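Local coordinates for serine protease inhibitor (Thermoanaerobacter tengcongensis, PDB 2PEF), which probably inhibits serine proteases, as other serpins do, and can adopt an inactive latent state, at residues Asn134-Ser139 with Ile161-Phe166; Thr90-Ile95 with Lys138-Gly143; Met39-Met44 with Thr329-Thr334. One frame throughout, in Å; residues are numbered along the deposited sequence. Where two conformers were deposited one is given.

Contact 1: residues Asn134-Ser139 with Ile161-Phe166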
ATOM      1  N   ASN A 134     -10.530 -12.049 -10.256  1.00 14.71           N
ATOM      2  CA  ASN A 134      -9.164 -11.997 -10.764  1.00 15.31           C
ATOM      3  C   ASN A 134      -9.012 -11.164 -12.031  1.00 14.72           C
ATOM      4  O   ASN A 134      -8.003 -10.479 -12.207  1.00 15.85           O
ATOM      5  CB  ASN A 134      -8.604 -13.404 -10.963  1.00 15.82           C
ATOM      6  CG  ASN A 134      -8.325 -14.102  -9.648  1.00 13.95           C
ATOM      7  OD1 ASN A 134      -8.108 -13.454  -8.623  1.00 16.46           O
ATOM      8  ND2 ASN A 134      -8.331 -15.429  -9.670  1.00 16.30           N
ATOM      9  N   ASN A 135     -10.014 -11.219 -12.905  1.00 14.41           N
ATOM     10  CA  ASN A 135     -10.039 -10.351 -14.082  1.00 14.80           C
ATOM     11  C   ASN A 135     -10.149  -8.876 -13.707  1.00 15.23           C
ATOM     12  O   ASN A 135      -9.523  -8.015 -14.343  1.00 14.72           O
ATOM     13  CB  ASN A 135     -11.153 -10.771 -15.042  1.00 16.08           C
ATOM     14  CG  ASN A 135     -10.785 -12.005 -15.838  1.00 16.94           C
ATOM     15  OD1 ASN A 135      -9.644 -12.150 -16.285  1.00 22.45           O
ATOM     16  ND2 ASN A 135     -11.746 -12.902 -16.020  1.00 20.20           N
ATOM     17  N   TRP A 136     -10.911  -8.603 -12.648  1.00 13.77           N
ATOM     18  CA  TRP A 136     -11.066  -7.252 -12.137  1.00 14.90           C
ATOM     19  C   TRP A 136      -9.739  -6.743 -11.583  1.00 15.03           C
ATOM     20  O   TRP A 136      -9.286  -5.675 -11.972  1.00 15.41           O
ATOM     21  CB  TRP A 136     -12.171  -7.197 -11.076  1.00 14.36           C
ATOM     22  CG  TRP A 136     -12.513  -5.814 -10.615  1.00 13.71           C
ATOM     23  CD1 TRP A 136     -13.458  -4.983 -11.147  1.00 12.01           C
ATOM     24  CD2 TRP A 136     -11.928  -5.103  -9.515  1.00 12.39           C
ATOM     25  NE1 TRP A 136     -13.495  -3.801 -10.452  1.00 13.17           N
ATOM     26  CE2 TRP A 136     -12.567  -3.846  -9.445  1.00 13.41           C
ATOM     27  CE3 TRP A 136     -10.926  -5.405  -8.586  1.00 15.69           C
ATOM     28  CZ2 TRP A 136     -12.232  -2.888  -8.483  1.00 13.77           C
ATOM     29  CZ3 TRP A 136     -10.592  -4.448  -7.625  1.00 14.51           C
ATOM     30  CH2 TRP A 136     -11.249  -3.208  -7.583  1.00 14.17           C
ATOM     31  N   VAL A 137      -9.099  -7.523 -10.710  1.00 15.52           N
ATOM     32  CA  VAL A 137      -7.803  -7.112 -10.147  1.00 15.05           C
ATOM     33  C   VAL A 137      -6.719  -6.970 -11.228  1.00 15.02           C
ATOM     34  O   VAL A 137      -5.936  -6.015 -11.206  1.00 15.38           O
ATOM     35  CB  VAL A 137      -7.322  -8.007  -8.956  1.00 16.25           C
ATOM     36  CG1 VAL A 137      -8.328  -7.974  -7.809  1.00 16.03           C
ATOM     37  CG2 VAL A 137      -7.052  -9.435  -9.392  1.00 18.22           C
ATOM     38  N   LYS A 138      -6.706  -7.889 -12.191  1.00 15.53           N
ATOM     39  CA  LYS A 138      -5.764  -7.809 -13.304  1.00 14.61           C
ATOM     40  C   LYS A 138      -5.958  -6.519 -14.099  1.00 14.15           C
ATOM     41  O   LYS A 138      -4.983  -5.867 -14.465  1.00 15.99           O
ATOM     42  CB  LYS A 138      -5.885  -9.027 -14.224  1.00 14.33           C
ATOM     43  CG  LYS A 138      -4.699  -9.217 -15.152  1.00 15.58           C
ATOM     44  CD  LYS A 138      -4.883 -10.420 -16.070  1.00 15.81           C
ATOM     45  CE  LYS A 138      -3.627 -10.677 -16.886  1.00 20.66           C
ATOM     46  N   SER A 139      -7.214  -6.156 -14.366  1.00 13.88           N
ATOM     47  CA  SER A 139      -7.516  -4.943 -15.134  1.00 14.79           C
ATOM     48  C   SER A 139      -7.128  -3.672 -14.378  1.00 15.07           C
ATOM     49  O   SER A 139      -6.508  -2.764 -14.945  1.00 15.63           O
ATOM     50  CB  SER A 139      -9.002  -4.887 -15.500  1.00 15.19           C
ATOM     51  OG  SER A 139      -9.316  -3.649 -16.123  1.00 18.62           O
ATOM     52  N   ILE A 161     -12.596  -5.127  -1.911  1.00 11.08           N
ATOM     53  CA  ILE A 161     -11.290  -5.119  -2.564  1.00 11.09           C
ATOM     54  C   ILE A 161     -10.925  -3.719  -3.025  1.00 10.90           C
ATOM     55  O   ILE A 161     -11.742  -3.025  -3.634  1.00 11.57           O
ATOM     56  CB  ILE A 161     -11.232  -6.089  -3.784  1.00 10.03           C
ATOM     57  CG1 ILE A 161     -11.649  -7.509  -3.378  1.00 10.77           C
ATOM     58  CG2 ILE A 161      -9.823  -6.103  -4.393  1.00 12.70           C
ATOM     59  CD1 ILE A 161     -11.903  -8.451  -4.537  1.00 10.71           C
ATOM     60  N   ASN A 162      -9.697  -3.309  -2.723  1.00 10.57           N
ATOM     61  CA  ASN A 162      -9.119  -2.121  -3.333  1.00 10.75           C
ATOM     62  C   ASN A 162      -7.928  -2.476  -4.216  1.00 10.57           C
ATOM     63  O   ASN A 162      -7.178  -3.397  -3.905  1.00 10.76           O
ATOM     64  CB  ASN A 162      -8.678  -1.130  -2.260  1.00 10.26           C
ATOM     65  CG  ASN A 162      -7.782  -0.042  -2.814  1.00 13.32           C
ATOM     66  OD1 ASN A 162      -6.569  -0.213  -2.893  1.00 13.68           O
ATOM     67  ND2 ASN A 162      -8.378   1.073  -3.224  1.00 11.10           N
ATOM     68  N   ALA A 163      -7.763  -1.730  -5.305  1.00 10.28           N
ATOM     69  CA  ALA A 163      -6.565  -1.799  -6.135  1.00 10.20           C
ATOM     70  C   ALA A 163      -5.990  -0.410  -6.394  1.00 10.49           C
ATOM     71  O   ALA A 163      -6.730   0.554  -6.601  1.00 11.25           O
ATOM     72  CB  ALA A 163      -6.855  -2.511  -7.450  1.00 11.07           C
ATOM     73  N   VAL A 164      -4.662  -0.320  -6.354  1.00 10.76           N
ATOM     74  CA  VAL A 164      -3.931   0.901  -6.686  1.00 11.08           C
ATOM     75  C   VAL A 164      -2.920   0.566  -7.779  1.00 11.76           C
ATOM     76  O   VAL A 164      -2.209  -0.439  -7.676  1.00 14.26           O
ATOM     77  CB  VAL A 164      -3.204   1.484  -5.442  1.00 11.33           C
ATOM     78  CG1 VAL A 164      -2.260   2.629  -5.834  1.00 10.48           C
ATOM     79  CG2 VAL A 164      -4.199   1.965  -4.418  1.00 11.58           C
ATOM     80  N   ALA A 165      -2.871   1.389  -8.832  1.00 10.82           N
ATOM     81  CA  ALA A 165      -1.900   1.204  -9.913  1.00  9.32           C
ATOM     82  C   ALA A 165      -1.105   2.486 -10.146  1.00  9.83           C
ATOM     83  O   ALA A 165      -1.688   3.536 -10.401  1.00  9.98           O
ATOM     84  CB  ALA A 165      -2.604   0.773 -11.195  1.00  9.23           C
ATOM     85  N   PHE A 166       0.218   2.383 -10.043  1.00  9.81           N
ATOM     86  CA  PHE A 166       1.126   3.526 -10.212  1.00 10.14           C
ATOM     87  C   PHE A 166       2.056   3.264 -11.394  1.00 10.06           C
ATOM     88  O   PHE A 166       2.634   2.184 -11.506  1.00 11.11           O
ATOM     89  CB  PHE A 166       1.933   3.739  -8.925  1.00 10.22           C
ATOM     90  CG  PHE A 166       2.927   4.872  -8.991  1.00  9.78           C
ATOM     91  CD1 PHE A 166       2.531   6.184  -8.737  1.00 12.02           C
ATOM     92  CD2 PHE A 166       4.267   4.618  -9.268  1.00 12.04           C
ATOM     93  CE1 PHE A 166       3.447   7.228  -8.782  1.00  9.40           C
ATOM     94  CE2 PHE A 166       5.194   5.655  -9.311  1.00 10.27           C
ATOM     95  CZ  PHE A 166       4.783   6.960  -9.073  1.00  8.96           C
TER
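Trp136 and Val137 of helix 127-140 pack onto Ile161 and Ala163 of strand 158-169, a buried apolar contact that seats a helix on one face of the serpin's main β-sheet. The helix and strand segments run nearly the same way, 27° apart, with their axes 9.1 Å from one another, and no hydrogen bond crosses between them. Trp136 does most of the bridging. Its CG lies anti to the backbone N (chi1 -173°), which directs the six-membered ring towards the sheet. CZ3 there meets Ile161 CG2 at 3.7 Å and, more loosely, Ala163 CB at 4.2 Å, both methyls coming at the ring obliquely. Val137 CG1 sits in the plane of the indole at its edge and reaches Ile161 CG2 at 4.2 Å, so that one isoleucine methyl is shared by two consecutive helix residues. The polar edge of the indole is held elsewhere: NE1 donates to Asp119 OD2, which helps to fix the rotation of the ring, and Phe121 meets it with its plane almost perpendicular. Strand 158-169 itself lies between strands 87-98 and 322-331, and the side chain of Asn162 leaves by the other face, where it touches helix 35-46.

Contact 2: residues Thr90-Ile95 with Lys138-Gly143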
ATOM      1  N   THR A  90      -3.977   5.368 -10.539  1.00 12.68           N
ATOM      2  CA  THR A  90      -5.409   5.075 -10.561  1.00 14.47           C
ATOM      3  C   THR A  90      -5.790   4.187  -9.385  1.00 13.76           C
ATOM      4  O   THR A  90      -5.005   3.334  -8.956  1.00 14.30           O
ATOM      5  CB  THR A  90      -5.875   4.426 -11.888  1.00 15.35           C
ATOM      6  OG1 THR A  90      -5.078   3.271 -12.170  1.00 16.88           O
ATOM      7  CG2 THR A  90      -5.770   5.416 -13.053  1.00 15.86           C
ATOM      8  N   ILE A  91      -6.994   4.411  -8.861  1.00 14.21           N
ATOM      9  CA  ILE A  91      -7.501   3.680  -7.702  1.00 14.25           C
ATOM     10  C   ILE A  91      -8.848   3.051  -8.054  1.00 14.11           C
ATOM     11  O   ILE A  91      -9.676   3.675  -8.716  1.00 15.72           O
ATOM     12  CB  ILE A  91      -7.656   4.613  -6.470  1.00 15.67           C
ATOM     13  CG1 ILE A  91      -6.297   5.200  -6.072  1.00 16.07           C
ATOM     14  CG2 ILE A  91      -8.296   3.871  -5.293  1.00 14.60           C
ATOM     15  CD1 ILE A  91      -6.372   6.420  -5.168  1.00 20.30           C
ATOM     16  N   ALA A  92      -9.055   1.812  -7.612  1.00 13.97           N
ATOM     17  CA  ALA A  92     -10.295   1.100  -7.892  1.00 13.40           C
ATOM     18  C   ALA A  92     -10.775   0.363  -6.659  1.00 14.22           C
ATOM     19  O   ALA A  92      -9.993  -0.274  -5.949  1.00 13.91           O
ATOM     20  CB  ALA A  92     -10.117   0.137  -9.054  1.00 15.47           C
ATOM     21  N   ASN A  93     -12.070   0.476  -6.404  1.00 13.71           N
ATOM     22  CA  ASN A  93     -12.689  -0.190  -5.274  1.00 13.05           C
ATOM     23  C   ASN A  93     -13.847  -1.041  -5.754  1.00 13.53           C
ATOM     24  O   ASN A  93     -14.546  -0.665  -6.695  1.00 14.23           O
ATOM     25  CB  ASN A  93     -13.172   0.838  -4.258  1.00 12.54           C
ATOM     26  CG  ASN A  93     -12.030   1.627  -3.651  1.00 12.60           C
ATOM     27  OD1 ASN A  93     -11.134   1.058  -3.031  1.00 17.01           O
ATOM     28  ND2 ASN A  93     -12.044   2.936  -3.850  1.00 12.98           N
ATOM     29  N   SER A  94     -14.037  -2.191  -5.114  1.00 13.30           N
ATOM     30  CA  SER A  94     -15.183  -3.038  -5.412  1.00 13.60           C
ATOM     31  C   SER A  94     -15.687  -3.801  -4.198  1.00 13.61           C
ATOM     32  O   SER A  94     -14.942  -4.051  -3.247  1.00 12.91           O
ATOM     33  CB  SER A  94     -14.875  -4.004  -6.567  1.00 14.38           C
ATOM     34  OG  SER A  94     -13.801  -4.862  -6.249  1.00 16.86           O
ATOM     35  N   ILE A  95     -16.972  -4.138  -4.242  1.00 13.82           N
ATOM     36  CA  ILE A  95     -17.602  -5.023  -3.275  1.00 14.16           C
ATOM     37  C   ILE A  95     -18.191  -6.163  -4.091  1.00 14.58           C
ATOM     38  O   ILE A  95     -18.733  -5.945  -5.181  1.00 14.40           O
ATOM     39  CB  ILE A  95     -18.755  -4.321  -2.491  1.00 15.43           C
ATOM     40  CG1 ILE A  95     -18.372  -2.890  -2.072  1.00 18.96           C
ATOM     41  CG2 ILE A  95     -19.226  -5.181  -1.304  1.00 16.55           C
ATOM     42  CD1 ILE A  95     -17.246  -2.773  -1.053  1.00 23.00           C
ATOM     43  N   LYS A 138      -6.706  -7.889 -12.191  1.00 15.53           N
ATOM     44  CA  LYS A 138      -5.764  -7.809 -13.304  1.00 14.61           C
ATOM     45  C   LYS A 138      -5.958  -6.519 -14.099  1.00 14.15           C
ATOM     46  O   LYS A 138      -4.983  -5.867 -14.465  1.00 15.99           O
ATOM     47  CB  LYS A 138      -5.885  -9.027 -14.224  1.00 14.33           C
ATOM     48  CG  LYS A 138      -4.699  -9.217 -15.152  1.00 15.58           C
ATOM     49  CD  LYS A 138      -4.883 -10.420 -16.070  1.00 15.81           C
ATOM     50  CE  LYS A 138      -3.627 -10.677 -16.886  1.00 20.66           C
ATOM     51  N   SER A 139      -7.214  -6.156 -14.366  1.00 13.88           N
ATOM     52  CA  SER A 139      -7.516  -4.943 -15.134  1.00 14.79           C
ATOM     53  C   SER A 139      -7.128  -3.672 -14.378  1.00 15.07           C
ATOM     54  O   SER A 139      -6.508  -2.764 -14.945  1.00 15.63           O
ATOM     55  CB  SER A 139      -9.002  -4.887 -15.500  1.00 15.19           C
ATOM     56  OG  SER A 139      -9.316  -3.649 -16.123  1.00 18.62           O
ATOM     57  N   LYS A 140      -7.497  -3.619 -13.100  1.00 14.85           N
ATOM     58  CA  LYS A 140      -7.317  -2.412 -12.292  1.00 14.91           C
ATOM     59  C   LYS A 140      -5.869  -2.167 -11.865  1.00 15.55           C
ATOM     60  O   LYS A 140      -5.521  -1.058 -11.437  1.00 15.74           O
ATOM     61  CB  LYS A 140      -8.253  -2.430 -11.072  1.00 15.10           C
ATOM     62  CG  LYS A 140      -9.741  -2.579 -11.398  1.00 16.80           C
ATOM     63  CD  LYS A 140     -10.247  -1.480 -12.322  1.00 15.15           C
ATOM     64  CE  LYS A 140     -11.746  -1.578 -12.523  1.00 16.38           C
ATOM     65  NZ  LYS A 140     -12.200  -0.699 -13.636  1.00 14.09           N
ATOM     66  N   THR A 141      -5.032  -3.201 -11.962  1.00 15.47           N
ATOM     67  CA  THR A 141      -3.602  -3.072 -11.680  1.00 15.15           C
ATOM     68  C   THR A 141      -2.777  -3.124 -12.966  1.00 15.48           C
ATOM     69  O   THR A 141      -1.561  -3.315 -12.924  1.00 14.29           O
ATOM     70  CB  THR A 141      -3.084  -4.165 -10.703  1.00 14.98           C
ATOM     71  OG1 THR A 141      -3.176  -5.454 -11.326  1.00 14.70           O
ATOM     72  CG2 THR A 141      -3.871  -4.160  -9.399  1.00 16.79           C
ATOM     73  N   ASN A 142      -3.444  -2.947 -14.105  1.00 15.72           N
ATOM     74  CA  ASN A 142      -2.795  -3.043 -15.417  1.00 18.05           C
ATOM     75  C   ASN A 142      -1.837  -4.239 -15.503  1.00 17.45           C
ATOM     76  O   ASN A 142      -0.694  -4.118 -15.954  1.00 18.99           O
ATOM     77  CB  ASN A 142      -2.108  -1.719 -15.783  1.00 18.19           C
ATOM     78  CG  ASN A 142      -3.061  -0.531 -15.721  1.00 22.68           C
ATOM     79  OD1 ASN A 142      -4.156  -0.568 -16.284  1.00 26.12           O
ATOM     80  ND2 ASN A 142      -2.649   0.523 -15.030  1.00 25.92           N
ATOM     81  N   GLY A 143      -2.322  -5.389 -15.042  1.00 16.30           N
ATOM     82  CA  GLY A 143      -1.590  -6.649 -15.134  1.00 16.24           C
ATOM     83  C   GLY A 143      -0.510  -6.883 -14.094  1.00 15.44           C
ATOM     84  O   GLY A 143       0.120  -7.945 -14.090  1.00 16.55           O
TER
HETATM   85  O   HOH W   1      -6.667   1.008 -10.387  1.00 34.93           O
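The end of helix 127-140 passes over the middle of strand 87-98, the backbones coming closest at Ala92 and Lys140, whose CA atoms are 6.4 Å apart. The side-chain contact is a methyl lying against an aliphatic chain. In Lys140 CG lies anti to the carbonyl carbon (chi1 -57°), and the chain bends at chi2 (-57°) and then runs extended, which lays its methylenes across Ala92: CG and CD are both 3.6 Å from Ala92 CB, and CB is only slightly farther away. The chain continues towards strand 119-123, where it touches Asp119. Beyond Lys140 helix 127-140 ends in a Schellman motif. Gly143 N bonds to Lys138 O at 2.8 Å and Asn142 N to Ser139 O at 3.2 Å, with Asn142 as the C' residue in a left-handed backbone conformation. Thr141 turns its side chain away from the strand, and its OG1 bonds to both Val137 O and Ile145 N. The carbonyl of Lys140 is met by a water, which donates to Lys140 O at 2.6 Å and makes a longer hydrogen bond of 3.3 Å with Thr90 OG1. That water is a polar link between helix end and strand, next to the methyl packing at Ala92. Within the sheet, Ala92 pairs through its backbone with Ala163 of strand 158-169.

Contact 3: residues Met39-Met44 with Thr329-Thr334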
ATOM      1  N   MET A  39      -5.651   1.333   3.676  1.00 14.32           N
ATOM      2  CA  MET A  39      -6.568   2.330   4.224  0.50 14.70           C
ATOM      3  C   MET A  39      -7.931   2.296   3.531  1.00 15.13           C
ATOM      4  O   MET A  39      -8.980   2.298   4.179  1.00 15.60           O
ATOM      5  CB  MET A  39      -5.952   3.730   4.095  0.50 14.81           C
ATOM      6  CG  MET A  39      -6.888   4.877   4.458  0.50 15.23           C
ATOM      7  SD  MET A  39      -7.339   4.896   6.202  0.50 14.66           S
ATOM      8  CE  MET A  39      -5.829   5.504   6.944  0.50 15.29           C
ATOM      9  N   LEU A  40      -7.910   2.275   2.202  1.00 13.43           N
ATOM     10  CA  LEU A  40      -9.155   2.340   1.437  1.00 12.54           C
ATOM     11  C   LEU A  40     -10.048   1.112   1.604  1.00 13.68           C
ATOM     12  O   LEU A  40     -11.261   1.248   1.761  1.00 13.33           O
ATOM     13  CB  LEU A  40      -8.876   2.635  -0.036  1.00 11.96           C
ATOM     14  CG  LEU A  40      -8.331   4.046  -0.284  1.00 12.10           C
ATOM     15  CD1 LEU A  40      -7.773   4.162  -1.692  1.00 14.19           C
ATOM     16  CD2 LEU A  40      -9.382   5.112  -0.030  1.00 13.16           C
ATOM     17  N   ALA A  41      -9.450  -0.077   1.583  1.00 12.36           N
ATOM     18  CA  ALA A  41     -10.201  -1.314   1.766  1.00 14.00           C
ATOM     19  C   ALA A  41     -10.804  -1.357   3.165  1.00 15.34           C
ATOM     20  O   ALA A  41     -11.963  -1.733   3.342  1.00 15.81           O
ATOM     21  CB  ALA A  41      -9.304  -2.517   1.541  1.00 15.15           C
ATOM     22  N   LEU A  42     -10.008  -0.951   4.154  1.00 14.86           N
ATOM     23  CA  LEU A  42     -10.433  -0.993   5.546  1.00 14.33           C
ATOM     24  C   LEU A  42     -11.439   0.105   5.878  1.00 14.03           C
ATOM     25  O   LEU A  42     -12.330  -0.101   6.701  1.00 15.10           O
ATOM     26  CB  LEU A  42      -9.221  -0.921   6.477  1.00 14.15           C
ATOM     27  CG  LEU A  42      -8.284  -2.137   6.465  1.00 16.44           C
ATOM     28  CD1 LEU A  42      -6.949  -1.789   7.110  1.00 11.95           C
ATOM     29  CD2 LEU A  42      -8.915  -3.350   7.152  1.00 15.35           C
ATOM     30  N   ALA A  43     -11.290   1.269   5.248  1.00 13.79           N
ATOM     31  CA  ALA A  43     -12.244   2.358   5.460  1.00 14.05           C
ATOM     32  C   ALA A  43     -13.620   1.993   4.903  1.00 13.86           C
ATOM     33  O   ALA A  43     -14.649   2.260   5.546  1.00 14.67           O
ATOM     34  CB  ALA A  43     -11.727   3.646   4.850  1.00 13.77           C
ATOM     35  N   MET A  44     -13.641   1.369   3.723  1.00 14.88           N
ATOM     36  CA  MET A  44     -14.886   0.837   3.156  1.00 14.40           C
ATOM     37  C   MET A  44     -15.529  -0.135   4.134  1.00 14.57           C
ATOM     38  O   MET A  44     -16.721  -0.034   4.431  1.00 15.97           O
ATOM     39  CB  MET A  44     -14.636   0.119   1.825  1.00 14.45           C
ATOM     40  CG  MET A  44     -14.463   1.034   0.621  1.00 13.48           C
ATOM     41  SD  MET A  44     -14.681   0.165  -0.942  1.00 16.21           S
ATOM     42  CE  MET A  44     -13.259  -0.922  -0.973  1.00 16.48           C
ATOM     43  N   THR A 329      -5.645  -4.799  -1.828  1.00  9.31           N
ATOM     44  CA  THR A 329      -6.022  -5.177  -0.471  0.50  8.13           C
ATOM     45  C   THR A 329      -7.418  -5.791  -0.511  1.00  9.78           C
ATOM     46  O   THR A 329      -8.353  -5.190  -1.029  1.00  9.06           O
ATOM     47  CB  THR A 329      -6.003  -3.978   0.499  0.50  8.58           C
ATOM     48  OG1 THR A 329      -4.781  -3.247   0.340  0.50  4.37           O
ATOM     49  CG2 THR A 329      -6.126  -4.459   1.946  0.50  2.00           C
ATOM     50  N   SER A 330      -7.539  -7.001   0.024  1.00  9.93           N
ATOM     51  CA  SER A 330      -8.831  -7.671   0.079  1.00  9.81           C
ATOM     52  C   SER A 330      -9.259  -7.926   1.521  1.00 10.97           C
ATOM     53  O   SER A 330      -8.424  -8.126   2.413  1.00 10.38           O
ATOM     54  CB  SER A 330      -8.815  -8.974  -0.728  1.00 10.43           C
ATOM     55  OG  SER A 330      -7.834  -9.861  -0.230  1.00 11.76           O
ATOM     56  N   VAL A 331     -10.571  -7.898   1.742  1.00 11.28           N
ATOM     57  CA  VAL A 331     -11.155  -8.188   3.045  1.00 12.14           C
ATOM     58  C   VAL A 331     -12.115  -9.367   2.896  1.00 12.91           C
ATOM     59  O   VAL A 331     -13.011  -9.346   2.045  1.00 13.10           O
ATOM     60  CB  VAL A 331     -11.891  -6.948   3.619  1.00 11.63           C
ATOM     61  CG1 VAL A 331     -12.596  -7.283   4.934  1.00 12.46           C
ATOM     62  CG2 VAL A 331     -10.922  -5.784   3.807  1.00 12.14           C
ATOM     63  N   ASP A 332     -11.897 -10.392   3.725  1.00 13.72           N
ATOM     64  CA  ASP A 332     -12.680 -11.646   3.749  1.00 15.01           C
ATOM     65  C   ASP A 332     -12.280 -12.740   2.738  1.00 14.83           C
ATOM     66  O   ASP A 332     -12.933 -13.785   2.667  1.00 13.65           O
ATOM     67  CB  ASP A 332     -14.200 -11.399   3.745  1.00 15.51           C
ATOM     68  CG  ASP A 332     -14.863 -11.781   5.060  1.00 21.32           C
ATOM     69  OD1 ASP A 332     -16.005 -11.330   5.300  1.00 23.66           O
ATOM     70  OD2 ASP A 332     -14.254 -12.540   5.848  1.00 25.00           O
ATOM     71  N   ILE A 333     -11.224 -12.498   1.964  1.00 14.57           N
ATOM     72  CA  ILE A 333     -10.652 -13.543   1.113  1.00 15.75           C
ATOM     73  C   ILE A 333      -9.563 -14.278   1.899  1.00 16.93           C
ATOM     74  O   ILE A 333      -8.558 -13.681   2.290  1.00 15.48           O
ATOM     75  CB  ILE A 333     -10.082 -12.991  -0.227  1.00 16.11           C
ATOM     76  CG1 ILE A 333     -11.211 -12.480  -1.128  1.00 13.47           C
ATOM     77  CG2 ILE A 333      -9.280 -14.073  -0.959  1.00 14.09           C
ATOM     78  CD1 ILE A 333     -10.745 -11.731  -2.376  1.00 14.96           C
ATOM     79  N   THR A 334      -9.783 -15.570   2.136  1.00 19.32           N
ATOM     80  CA  THR A 334      -8.790 -16.412   2.801  1.00 21.61           C
ATOM     81  C   THR A 334      -7.934 -17.109   1.746  1.00 22.56           C
ATOM     82  O   THR A 334      -8.428 -17.942   0.981  1.00 23.57           O
ATOM     83  CB  THR A 334      -9.450 -17.464   3.730  1.00 21.86           C
ATOM     84  OG1 THR A 334     -10.317 -16.812   4.667  1.00 23.94           O
ATOM     85  CG2 THR A 334      -8.395 -18.257   4.494  1.00 22.32           C
TER
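In the conformer of Thr329 described here, one of two modelled, chi1 of -48° places CG2 anti to the backbone N and OG1 anti to the carbonyl carbon, so the methyl faces Ala41 while the hydroxyl is left to hydrogen-bond with Ser37 OG. Thr329 CG2 lies 3.7 Å from Ala41 CB, and the CA atoms of the two residues are 6.1 Å apart, a close approach consistent with the small side chain of Ala41. Two residues on, Val331 carries CG1 anti to its own N (chi1 176°) and offers CG2 to the same alanine, 4.3 Å from Ala41 CB and 4.2 Å from Ala41 O. Leu42 CD2 comes within 4.6 Å of Val331 CG2 at the margin. The single methyl of Ala41 therefore faces two residues of alternate positions on the strand, while Ser330 between them points to the other side of the sheet and touches Ile148. In the latent serpin fold the reactive-centre loop is inserted into the main β-sheet as an extra strand, and strand 322-331, antiparallel to both 158-169 and 310-318, occupies that central place. Helix 35-46 packs against one face of it in what corresponds to the serpin shutter region. The contact is apolar and buried, and Ala41 O is bonded within the helix to Thr45 OG1. Past Val331 the strand gives way to a loop, with Asp332 OD2 bonded to Ser308 OG.

All three contacts meet on the main β-sheet, whose strands 119-123, 87-98, 158-169 and 322-331 lie side by side. Contacts 1 and 2 share helix 127-140 and have centres about 3 Å apart; contact 3 lies about 13 Å from the centre of each, across the sheet, on helix 35-46. Asn162 ties the set together, its N bonded to Thr329 O and its ND2 to Asn93 OD1. Along the chain, segments 39-44 and 329-334 bracket the other segments, with 90-95, 134-143 and 161-166 following in order between them. The inserted strand of the latent state is thus built into a sheet packed by helices on both faces.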